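Local coordinates for protein tRNA dimethylallyltransferase (Bacillus halodurans, PDB 3EXA) that probably transfers a dimethylallyl group from dimethylallyl diphosphate to adenosine 37 of tRNAs that read codons beginning with uridine, at residues 239-247 / 259-270. Sequence-based numbering, arbitrary orientation.
Sequences QAIGYKEMY and AIDTLKRNSRRY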
ATOM      1  N   GLN A 239      21.945  15.222  -8.607  1.00 17.47           N
ATOM      2  CA  GLN A 239      21.616  15.904  -7.367  1.00 23.66           C
ATOM      3  C   GLN A 239      22.695  15.612  -6.340  1.00 19.85           C
ATOM      4  O   GLN A 239      22.662  16.121  -5.220  1.00 20.63           O
ATOM      5  CB  GLN A 239      20.248  15.441  -6.852  1.00 19.19           C
ATOM      6  CG  GLN A 239      19.079  15.956  -7.683  1.00 16.03           C
ATOM      7  CD  GLN A 239      17.752  15.274  -7.362  1.00 15.93           C
ATOM      8  OE1 GLN A 239      17.677  14.050  -7.265  1.00 20.82           O
ATOM      9  NE2 GLN A 239      16.695  16.067  -7.219  1.00 12.26           N
ATOM     10  N   ALA A 240      23.664  14.793  -6.735  1.00 17.79           N
ATOM     11  CA  ALA A 240      24.759  14.419  -5.844  1.00 18.69           C
ATOM     12  C   ALA A 240      25.610  15.608  -5.400  1.00 22.18           C
ATOM     13  O   ALA A 240      25.845  16.555  -6.162  1.00 16.07           O
ATOM     14  CB  ALA A 240      25.641  13.371  -6.513  1.00 14.31           C
ATOM     15  N   ILE A 241      26.075  15.519  -4.159  1.00 20.89           N
ATOM     16  CA  ILE A 241      26.888  16.536  -3.516  1.00 26.64           C
ATOM     17  C   ILE A 241      28.290  16.683  -4.125  1.00 26.70           C
ATOM     18  O   ILE A 241      29.298  16.678  -3.414  1.00 29.94           O
ATOM     19  CB  ILE A 241      26.996  16.224  -2.004  1.00 29.78           C
ATOM     20  CG1 ILE A 241      27.706  17.357  -1.277  1.00 36.80           C
ATOM     21  CG2 ILE A 241      27.714  14.901  -1.795  1.00 41.06           C
ATOM     22  CD1 ILE A 241      27.698  17.190   0.222  1.00 41.34           C
ATOM     23  N   GLY A 242      28.315  16.827  -5.449  1.00 27.49           N
ATOM     24  CA  GLY A 242      29.535  16.984  -6.224  1.00 12.00           C
ATOM     25  C   GLY A 242      29.239  17.325  -7.684  1.00 21.41           C
ATOM     26  O   GLY A 242      30.159  17.559  -8.465  1.00 27.52           O
ATOM     27  N   TYR A 243      27.961  17.331  -8.069  1.00 22.79           N
ATOM     28  CA  TYR A 243      27.548  17.695  -9.433  1.00 15.77           C
ATOM     29  C   TYR A 243      26.534  18.841  -9.343  1.00 16.68           C
ATOM     30  O   TYR A 243      26.386  19.626 -10.275  1.00 15.70           O
ATOM     31  CB  TYR A 243      26.893  16.514 -10.190  1.00 16.67           C
ATOM     32  CG  TYR A 243      27.851  15.414 -10.608  1.00 10.82           C
ATOM     33  CD1 TYR A 243      28.210  14.415  -9.714  1.00 19.34           C
ATOM     34  CD2 TYR A 243      28.467  15.428 -11.861  1.00 13.63           C
ATOM     35  CE1 TYR A 243      29.167  13.458 -10.036  1.00 18.36           C
ATOM     36  CE2 TYR A 243      29.432  14.477 -12.206  1.00 12.88           C
ATOM     37  CZ  TYR A 243      29.781  13.496 -11.278  1.00 24.32           C
ATOM     38  OH  TYR A 243      30.774  12.584 -11.556  1.00 19.60           O
ATOM     39  N   LYS A 244      25.835  18.930  -8.215  1.00 21.59           N
ATOM     40  CA  LYS A 244      24.845  19.981  -8.042  1.00 22.82           C
ATOM     41  C   LYS A 244      25.506  21.361  -7.974  1.00 20.27           C
ATOM     42  O   LYS A 244      24.985  22.318  -8.525  1.00 22.07           O
ATOM     43  CB  LYS A 244      23.978  19.725  -6.796  1.00 17.38           C
ATOM     44  CG  LYS A 244      24.652  19.960  -5.467  1.00 24.81           C
ATOM     45  CD  LYS A 244      23.704  19.723  -4.285  1.00 21.91           C
ATOM     46  CE  LYS A 244      24.519  19.726  -2.982  1.00 31.36           C
ATOM     47  NZ  LYS A 244      23.722  19.539  -1.735  1.00 32.70           N
ATOM     48  N   GLU A 245      26.663  21.465  -7.335  1.00 20.04           N
ATOM     49  CA  GLU A 245      27.330  22.754  -7.251  1.00 18.84           C
ATOM     50  C   GLU A 245      27.673  23.271  -8.643  1.00 22.45           C
ATOM     51  O   GLU A 245      27.486  24.454  -8.947  1.00 27.23           O
ATOM     52  CB  GLU A 245      28.596  22.655  -6.420  1.00 17.40           C
ATOM     53  CG  GLU A 245      28.354  22.259  -4.974  1.00 21.70           C
ATOM     54  CD  GLU A 245      28.198  20.766  -4.766  1.00 26.42           C
ATOM     55  OE1 GLU A 245      28.578  19.974  -5.666  1.00 30.13           O
ATOM     56  OE2 GLU A 245      27.714  20.379  -3.678  1.00 30.04           O
HETATM   57  N   MSE A 246      28.173  22.390  -9.496  1.00 22.51           N
HETATM   58  CA  MSE A 246      28.505  22.799 -10.850  1.00 16.70           C
HETATM   59  C   MSE A 246      27.227  23.204 -11.596  1.00 14.13           C
HETATM   60  O   MSE A 246      27.230  24.154 -12.377  1.00 13.24           O
HETATM   61  CB  MSE A 246      29.234  21.672 -11.588  1.00 19.46           C
HETATM   62  CG  MSE A 246      30.613  21.364 -11.021  1.00 18.46           C
HETATM   63 SE   MSE A 246      31.802  22.930 -10.943  1.00 36.78          SE
HETATM   64  CE  MSE A 246      31.839  23.175  -9.008  1.00 29.52           C
ATOM     65  N   TYR A 247      26.125  22.505 -11.347  1.00 14.22           N
ATOM     66  CA  TYR A 247      24.884  22.856 -12.018  1.00  9.30           C
ATOM     67  C   TYR A 247      24.426  24.281 -11.677  1.00 14.01           C
ATOM     68  O   TYR A 247      23.919  24.999 -12.542  1.00 10.84           O
ATOM     69  CB  TYR A 247      23.787  21.840 -11.698  1.00 11.83           C
ATOM     70  CG  TYR A 247      23.705  20.696 -12.687  1.00 15.08           C
ATOM     71  CD1 TYR A 247      22.471  20.288 -13.189  1.00 24.23           C
ATOM     72  CD2 TYR A 247      24.847  20.018 -13.123  1.00 12.26           C
ATOM     73  CE1 TYR A 247      22.363  19.240 -14.098  1.00 16.65           C
ATOM     74  CE2 TYR A 247      24.746  18.955 -14.036  1.00 17.59           C
ATOM     75  CZ  TYR A 247      23.489  18.579 -14.516  1.00 14.75           C
ATOM     76  OH  TYR A 247      23.340  17.549 -15.422  1.00 18.80           O
ATOM     77  N   ALA A 259      31.115  28.131  -6.628  1.00 15.02           N
ATOM     78  CA  ALA A 259      30.759  26.719  -6.725  1.00 20.44           C
ATOM     79  C   ALA A 259      31.838  25.851  -6.073  1.00 16.81           C
ATOM     80  O   ALA A 259      31.538  25.019  -5.214  1.00 15.22           O
ATOM     81  CB  ALA A 259      30.553  26.316  -8.193  1.00 16.48           C
ATOM     82  N   ILE A 260      33.090  26.055  -6.484  1.00 19.35           N
ATOM     83  CA  ILE A 260      34.235  25.314  -5.940  1.00 14.62           C
ATOM     84  C   ILE A 260      34.288  25.430  -4.420  1.00 11.51           C
ATOM     85  O   ILE A 260      34.494  24.442  -3.719  1.00 20.81           O
ATOM     86  CB  ILE A 260      35.581  25.852  -6.509  1.00 20.74           C
ATOM     87  CG1 ILE A 260      35.665  25.589  -8.011  1.00 23.89           C
ATOM     88  CG2 ILE A 260      36.759  25.182  -5.816  1.00 15.01           C
ATOM     89  CD1 ILE A 260      36.793  26.333  -8.686  1.00 19.24           C
ATOM     90  N   ASP A 261      34.111  26.641  -3.912  1.00 14.15           N
ATOM     91  CA  ASP A 261      34.143  26.846  -2.471  1.00 19.06           C
ATOM     92  C   ASP A 261      32.991  26.108  -1.788  1.00 20.46           C
ATOM     93  O   ASP A 261      33.170  25.513  -0.724  1.00 19.04           O
ATOM     94  CB  ASP A 261      34.070  28.339  -2.156  1.00 22.85           C
ATOM     95  CG  ASP A 261      33.922  28.614  -0.672  1.00 35.57           C
ATOM     96  OD1 ASP A 261      32.785  28.574  -0.164  1.00 34.01           O
ATOM     97  OD2 ASP A 261      34.947  28.865  -0.009  1.00 44.56           O
ATOM     98  N   THR A 262      31.817  26.133  -2.414  1.00 21.43           N
ATOM     99  CA  THR A 262      30.629  25.476  -1.872  1.00 18.49           C
ATOM    100  C   THR A 262      30.739  23.955  -1.945  1.00 19.12           C
ATOM    101  O   THR A 262      30.269  23.242  -1.051  1.00 19.46           O
ATOM    102  CB  THR A 262      29.361  25.953  -2.610  1.00 19.03           C
ATOM    103  OG1 THR A 262      29.104  27.326  -2.270  1.00 22.05           O
ATOM    104  CG2 THR A 262      28.150  25.099  -2.222  1.00 17.58           C
ATOM    105  N   LEU A 263      31.369  23.468  -3.006  1.00 14.01           N
ATOM    106  CA  LEU A 263      31.569  22.034  -3.182  1.00 15.41           C
ATOM    107  C   LEU A 263      32.486  21.525  -2.085  1.00 13.64           C
ATOM    108  O   LEU A 263      32.256  20.465  -1.510  1.00 18.31           O
ATOM    109  CB  LEU A 263      32.201  21.745  -4.549  1.00 18.97           C
ATOM    110  CG  LEU A 263      32.749  20.334  -4.771  1.00 16.00           C
ATOM    111  CD1 LEU A 263      31.712  19.305  -4.353  1.00 13.59           C
ATOM    112  CD2 LEU A 263      33.121  20.147  -6.230  1.00 19.09           C
ATOM    113  N   LYS A 264      33.540  22.282  -1.800  1.00 13.71           N
ATOM    114  CA  LYS A 264      34.473  21.884  -0.764  1.00 12.13           C
ATOM    115  C   LYS A 264      33.776  21.815   0.589  1.00 14.11           C
ATOM    116  O   LYS A 264      33.947  20.854   1.345  1.00  9.88           O
ATOM    117  CB  LYS A 264      35.639  22.863  -0.698  1.00 10.91           C
ATOM    118  CG  LYS A 264      36.654  22.688  -1.832  1.00 12.40           C
ATOM    119  CD  LYS A 264      37.761  23.740  -1.764  1.00 14.01           C
ATOM    120  CE  LYS A 264      38.860  23.477  -2.793  1.00 15.74           C
ATOM    121  NZ  LYS A 264      39.994  24.437  -2.669  1.00 12.64           N
ATOM    122  N   ARG A 265      32.988  22.843   0.881  1.00 15.60           N
ATOM    123  CA  ARG A 265      32.261  22.926   2.131  1.00 17.49           C
ATOM    124  C   ARG A 265      31.284  21.764   2.241  1.00 18.54           C
ATOM    125  O   ARG A 265      31.295  21.031   3.233  1.00 12.24           O
ATOM    126  CB  ARG A 265      31.537  24.269   2.200  1.00 23.32           C
ATOM    127  CG  ARG A 265      30.724  24.495   3.457  1.00 38.21           C
ATOM    128  CD  ARG A 265      30.768  25.974   3.848  1.00 50.12           C
ATOM    129  NE  ARG A 265      30.568  26.850   2.695  1.00 60.02           N
ATOM    130  CZ  ARG A 265      29.464  26.873   1.952  1.00 72.62           C
ATOM    131  NH1 ARG A 265      29.370  27.703   0.918  1.00 70.44           N
ATOM    132  NH2 ARG A 265      28.449  26.069   2.242  1.00 77.10           N
ATOM    133  N   ASN A 266      30.448  21.574   1.223  1.00 18.87           N
ATOM    134  CA  ASN A 266      29.502  20.464   1.270  1.00 17.60           C
ATOM    135  C   ASN A 266      30.235  19.131   1.403  1.00 13.91           C
ATOM    136  O   ASN A 266      29.746  18.228   2.075  1.00 16.90           O
ATOM    137  CB  ASN A 266      28.620  20.428   0.019  1.00 22.78           C
ATOM    138  CG  ASN A 266      27.757  21.660  -0.123  1.00 16.01           C
ATOM    139  OD1 ASN A 266      27.400  22.298   0.864  1.00 19.45           O
ATOM    140  ND2 ASN A 266      27.407  21.995  -1.357  1.00 13.96           N
ATOM    141  N   SER A 267      31.401  19.000   0.770  1.00  9.89           N
ATOM    142  CA  SER A 267      32.158  17.754   0.862  1.00  8.68           C
ATOM    143  C   SER A 267      32.635  17.504   2.291  1.00 16.60           C
ATOM    144  O   SER A 267      32.654  16.361   2.757  1.00 18.47           O
ATOM    145  CB  SER A 267      33.370  17.767  -0.077  1.00 17.24           C
ATOM    146  OG  SER A 267      32.987  17.654  -1.438  1.00 12.96           O
ATOM    147  N   ARG A 268      33.034  18.569   2.983  1.00 11.24           N
ATOM    148  CA  ARG A 268      33.493  18.436   4.358  1.00 18.55           C
ATOM    149  C   ARG A 268      32.309  18.138   5.272  1.00 19.68           C
ATOM    150  O   ARG A 268      32.400  17.281   6.150  1.00 14.65           O
ATOM    151  CB  ARG A 268      34.191  19.715   4.833  1.00 22.60           C
ATOM    152  CG  ARG A 268      35.514  20.012   4.142  1.00 14.14           C
ATOM    153  CD  ARG A 268      36.201  21.175   4.842  1.00  9.36           C
ATOM    154  NE  ARG A 268      35.329  22.340   4.931  1.00  9.12           N
ATOM    155  CZ  ARG A 268      35.317  23.340   4.052  1.00 18.82           C
ATOM    156  NH1 ARG A 268      36.135  23.321   3.008  1.00 17.16           N
ATOM    157  NH2 ARG A 268      34.495  24.365   4.217  1.00 10.20           N
ATOM    158  N   ARG A 269      31.202  18.845   5.047  1.00 23.06           N
ATOM    159  CA  ARG A 269      29.979  18.672   5.834  1.00 27.45           C
ATOM    160  C   ARG A 269      29.447  17.251   5.711  1.00 27.23           C
ATOM    161  O   ARG A 269      28.892  16.693   6.660  1.00 24.47           O
ATOM    162  CB  ARG A 269      28.890  19.627   5.339  1.00 29.43           C
ATOM    163  CG  ARG A 269      28.243  20.483   6.407  1.00 35.32           C
ATOM    164  CD  ARG A 269      29.021  21.774   6.593  1.00 40.40           C
ATOM    165  NE  ARG A 269      28.169  22.953   6.458  1.00 47.34           N
ATOM    166  CZ  ARG A 269      27.522  23.299   5.348  1.00 51.67           C
ATOM    167  NH1 ARG A 269      26.773  24.393   5.336  1.00 52.87           N
ATOM    168  NH2 ARG A 269      27.622  22.557   4.251  1.00 54.41           N
ATOM    169  N   TYR A 270      29.599  16.681   4.521  1.00 29.85           N
ATOM    170  CA  TYR A 270      29.122  15.333   4.251  1.00 29.48           C
ATOM    171  C   TYR A 270      30.018  14.271   4.895  1.00 27.26           C
ATOM    172  O   TYR A 270      29.546  13.193   5.255  1.00 24.12           O
ATOM    173  CB  TYR A 270      29.022  15.128   2.738  1.00 29.94           C
ATOM    174  CG  TYR A 270      28.551  13.759   2.316  1.00 33.09           C
ATOM    175  CD1 TYR A 270      29.463  12.735   2.067  1.00 32.45           C
ATOM    176  CD2 TYR A 270      27.194  13.488   2.159  1.00 39.18           C
ATOM    177  CE1 TYR A 270      29.034  11.472   1.669  1.00 38.54           C
ATOM    178  CE2 TYR A 270      26.753  12.231   1.766  1.00 41.51           C
ATOM    179  CZ  TYR A 270      27.676  11.230   1.523  1.00 41.44           C
ATOM    180  OH  TYR A 270      27.240   9.982   1.145  1.00 53.32           O
TER
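Glu245 and Asn266 meet because each sets CG anti to its own carbonyl carbon, beside the backbone N (chi1 -63° in both), while a bend at chi2 of 82° folds the Glu245 carboxylate over Leu263. Approaching from opposite directions, the two chains join in a single hydrogen bond: Asn266 ND2 donates an N-H to the anti lone pair of Glu245 OE2 over 2.8 Å. OE2 lies close to the plane of the Asn266 amide, although the carboxylate as a whole is twisted 46° from it. The other oxygen, OE1 of Glu245, rests 3.5 Å from CD1 of Leu263, against the methyl. The helix pair 244-251 and 256-279 illustrates knobs-into-holes packing with a charged knob: Glu245 drops among Ala259, Thr262, Leu263 and Asn266. With an alanine here, the Asn266 amide would probably be left without its acceptor and the hole formed by those four residues only partly filled. Toward the start of helix 256-279, the selenomethionine Met246 bends its chain to set CE tightly against CB of Ala259, 3.5 Å away. Before helix 244-251 begins, Ile241, centre of an inverse gamma turn, sends its CG1 branch slantwise across Asn266, its CD1 3.4 Å from Asn266 CB and 3.5 Å from CB of Tyr270. Its CG2 branch lies over one face of the Tyr270 ring, near the edge of the ring rather than over its centre. Residues 239-244 probably contact the substrate tRNA, and Tyr270 also touches Thr101, another probable tRNA-contacting residue.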